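PDB 5YUQ: chintase from Rhizomucor miehei, which hydrolyses the beta-1,4 glycosidic bonds of chitin as a glycoside hydrolase family 18 enzyme and has an active-site tunnel. Local coordinates for residues N168-V173 with G222-Q227. Sequence-based numbering, arbitrary orientation.
Sequences NWASTV and GIPAEQ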
ATOM      1  N   ASN A 168     -13.165  10.527  16.608  1.00 13.08           N
ATOM      2  CA  ASN A 168     -13.967   9.362  16.279  1.00 11.07           C
ATOM      3  C   ASN A 168     -13.293   8.467  15.247  1.00 11.55           C
ATOM      4  O   ASN A 168     -13.705   7.328  15.055  1.00 12.59           O
ATOM      5  CB  ASN A 168     -15.355   9.774  15.809  1.00 11.02           C
ATOM      6  CG  ASN A 168     -16.240  10.208  16.958  1.00 15.82           C
ATOM      7  OD1 ASN A 168     -16.927   9.385  17.561  1.00 18.08           O
ATOM      8  ND2 ASN A 168     -16.212  11.497  17.279  1.00 15.60           N
ATOM      9  N   TRP A 169     -12.258   8.969  14.584  1.00 13.10           N
ATOM     10  CA  TRP A 169     -11.483   8.094  13.708  1.00 11.41           C
ATOM     11  C   TRP A 169     -10.856   6.983  14.535  1.00 13.30           C
ATOM     12  O   TRP A 169     -11.068   5.806  14.271  1.00 12.20           O
ATOM     13  CB  TRP A 169     -10.413   8.883  12.941  1.00 12.19           C
ATOM     14  CG  TRP A 169     -10.920   9.449  11.653  1.00 12.02           C
ATOM     15  CD1 TRP A 169     -11.189  10.761  11.374  1.00 14.32           C
ATOM     16  CD2 TRP A 169     -11.205   8.713  10.460  1.00 12.99           C
ATOM     17  NE1 TRP A 169     -11.638  10.882  10.076  1.00 15.24           N
ATOM     18  CE2 TRP A 169     -11.649   9.642   9.491  1.00 13.55           C
ATOM     19  CE3 TRP A 169     -11.136   7.361  10.117  1.00 14.55           C
ATOM     20  CZ2 TRP A 169     -12.022   9.256   8.203  1.00 12.14           C
ATOM     21  CZ3 TRP A 169     -11.493   6.977   8.834  1.00 15.14           C
ATOM     22  CH2 TRP A 169     -11.941   7.921   7.893  1.00 11.88           C
ATOM     23  N   ALA A 170     -10.094   7.365  15.551  1.00 12.95           N
ATOM     24  CA  ALA A 170      -9.392   6.384  16.368  1.00 14.51           C
ATOM     25  C   ALA A 170     -10.365   5.511  17.163  1.00 14.25           C
ATOM     26  O   ALA A 170     -10.089   4.339  17.408  1.00 13.53           O
ATOM     27  CB  ALA A 170      -8.404   7.079  17.304  1.00 15.88           C
ATOM     28  N   SER A 171     -11.510   6.061  17.558  1.00 15.35           N
ATOM     29  CA  SER A 171     -12.438   5.262  18.355  1.00 12.59           C
ATOM     30  C   SER A 171     -13.322   4.319  17.539  1.00 13.44           C
ATOM     31  O   SER A 171     -13.997   3.455  18.098  1.00 14.02           O
ATOM     32  CB  SER A 171     -13.298   6.148  19.261  1.00 12.47           C
ATOM     33  OG  SER A 171     -14.205   6.925  18.500  1.00 14.20           O
ATOM     34  N   THR A 172     -13.295   4.459  16.216  1.00 13.18           N
ATOM     35  CA  THR A 172     -14.174   3.662  15.364  1.00 13.37           C
ATOM     36  C   THR A 172     -13.393   2.647  14.558  1.00 15.09           C
ATOM     37  O   THR A 172     -13.816   1.503  14.412  1.00 13.18           O
ATOM     38  CB  THR A 172     -14.957   4.554  14.378  1.00 13.21           C
ATOM     39  OG1 THR A 172     -15.692   5.540  15.114  1.00 13.30           O
ATOM     40  CG2 THR A 172     -15.934   3.723  13.551  1.00 13.42           C
ATOM     41  N   VAL A 173     -12.250   3.076  14.040  1.00 11.70           N
ATOM     42  CA  VAL A 173     -11.454   2.253  13.136  1.00 10.63           C
ATOM     43  C   VAL A 173     -10.377   1.509  13.909  1.00 13.93           C
ATOM     44  O   VAL A 173      -9.674   2.100  14.733  1.00 15.44           O
ATOM     45  CB  VAL A 173     -10.817   3.131  12.028  1.00 11.15           C
ATOM     46  CG1 VAL A 173      -9.853   2.307  11.155  1.00 13.57           C
ATOM     47  CG2 VAL A 173     -11.907   3.773  11.179  1.00 15.29           C
ATOM     48  N   GLY A 222      -3.551  12.603  15.589  1.00 16.10           N
ATOM     49  CA  GLY A 222      -4.422  12.014  16.595  1.00 15.00           C
ATOM     50  C   GLY A 222      -4.546  10.500  16.634  1.00 14.39           C
ATOM     51  O   GLY A 222      -5.212   9.958  17.506  1.00 15.94           O
ATOM     52  N   ILE A 223      -3.918   9.791  15.705  1.00 13.52           N
ATOM     53  CA  ILE A 223      -4.037   8.338  15.749  1.00 12.93           C
ATOM     54  C   ILE A 223      -2.958   7.758  16.656  1.00 14.78           C
ATOM     55  O   ILE A 223      -1.769   7.988  16.427  1.00 16.93           O
ATOM     56  CB  ILE A 223      -3.926   7.704  14.353  1.00 10.33           C
ATOM     57  CG1 ILE A 223      -4.924   8.354  13.385  1.00 14.62           C
ATOM     58  CG2 ILE A 223      -4.150   6.201  14.450  1.00 13.91           C
ATOM     59  CD1 ILE A 223      -6.378   8.386  13.875  1.00 16.82           C
ATOM     60  N   PRO A 224      -3.361   7.016  17.704  1.00 14.80           N
ATOM     61  CA  PRO A 224      -2.340   6.424  18.575  1.00 13.73           C
ATOM     62  C   PRO A 224      -1.461   5.446  17.807  1.00 17.20           C
ATOM     63  O   PRO A 224      -1.941   4.779  16.880  1.00 15.54           O
ATOM     64  CB  PRO A 224      -3.165   5.679  19.625  1.00 19.23           C
ATOM     65  CG  PRO A 224      -4.492   6.406  19.638  1.00 17.45           C
ATOM     66  CD  PRO A 224      -4.724   6.749  18.192  1.00 15.38           C
ATOM     67  N   ALA A 225      -0.190   5.365  18.185  1.00 13.86           N
ATOM     68  CA  ALA A 225       0.765   4.534  17.460  1.00 13.87           C
ATOM     69  C   ALA A 225       0.316   3.082  17.349  1.00 14.17           C
ATOM     70  O   ALA A 225       0.559   2.425  16.327  1.00 15.74           O
ATOM     71  CB  ALA A 225       2.138   4.618  18.125  1.00 17.03           C
ATOM     72  N   GLU A 226      -0.340   2.571  18.390  1.00 14.82           N
ATOM     73  CA  GLU A 226      -0.728   1.167  18.404  1.00 15.83           C
ATOM     74  C   GLU A 226      -1.804   0.851  17.366  1.00 14.40           C
ATOM     75  O   GLU A 226      -2.058  -0.314  17.063  1.00 15.58           O
ATOM     76  CB  GLU A 226      -1.171   0.741  19.807  1.00 17.03           C
ATOM     77  CG  GLU A 226      -2.374   1.472  20.331  1.00 23.53           C
ATOM     78  CD  GLU A 226      -2.654   1.137  21.783  1.00 36.11           C
ATOM     79  OE1 GLU A 226      -3.494   0.247  22.034  1.00 45.85           O
ATOM     80  OE2 GLU A 226      -2.033   1.760  22.673  1.00 42.71           O
ATOM     81  N   GLN A 227      -2.427   1.885  16.810  1.00 14.62           N
ATOM     82  CA  GLN A 227      -3.409   1.673  15.751  1.00 14.12           C
ATOM     83  C   GLN A 227      -2.826   1.945  14.374  1.00 14.91           C
ATOM     84  O   GLN A 227      -3.544   1.893  13.379  1.00 14.17           O
ATOM     85  CB  GLN A 227      -4.649   2.540  15.965  1.00 15.78           C
ATOM     86  CG  GLN A 227      -5.479   2.108  17.150  1.00 14.74           C
ATOM     87  CD  GLN A 227      -6.659   3.008  17.386  1.00 14.75           C
ATOM     88  OE1 GLN A 227      -6.633   3.855  18.282  1.00 17.46           O
ATOM     89  NE2 GLN A 227      -7.704   2.846  16.574  1.00 15.28           N
TER
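Ala170 turns its CB toward the loop 222-227. Its nearest neighbours there are the CD of Pro224 and the amide OE1 of Gln227, each 3.8 Å from Ala170 CB. Gln227 reaches across with an extended chain, CD anti to CA (chi2 177°). Its NE2 donates to Ala170 O at 2.9 Å, with an N-H...O angle of 163°. The acceptor lies close to the amide plane and is approached on a lone pair. Val173 O sits 2.8 Å from the same NE2, and Asp174 O accepts a weak bond from it. The family 18 fold is a TIM barrel. Here a short helix just before strand 175-178 packs on the loop that leads into the neighbouring parallel strand 228-240. The inner side is buried. Ile223 CD1 comes within 4.2 Å of both Trp169 CB and Ala170 CB. The Trp169 ring is directed off the loop and meets the ring of Phe154, and the side chain also touches Leu129. Both Trp169 and Ile223 also touch Phe176 of strand 175-178. The outer side is looser. Exposed Gly222, in a Schellman motif after helix 211-220, brings only its O near Ala170 CB, at 4.3 Å.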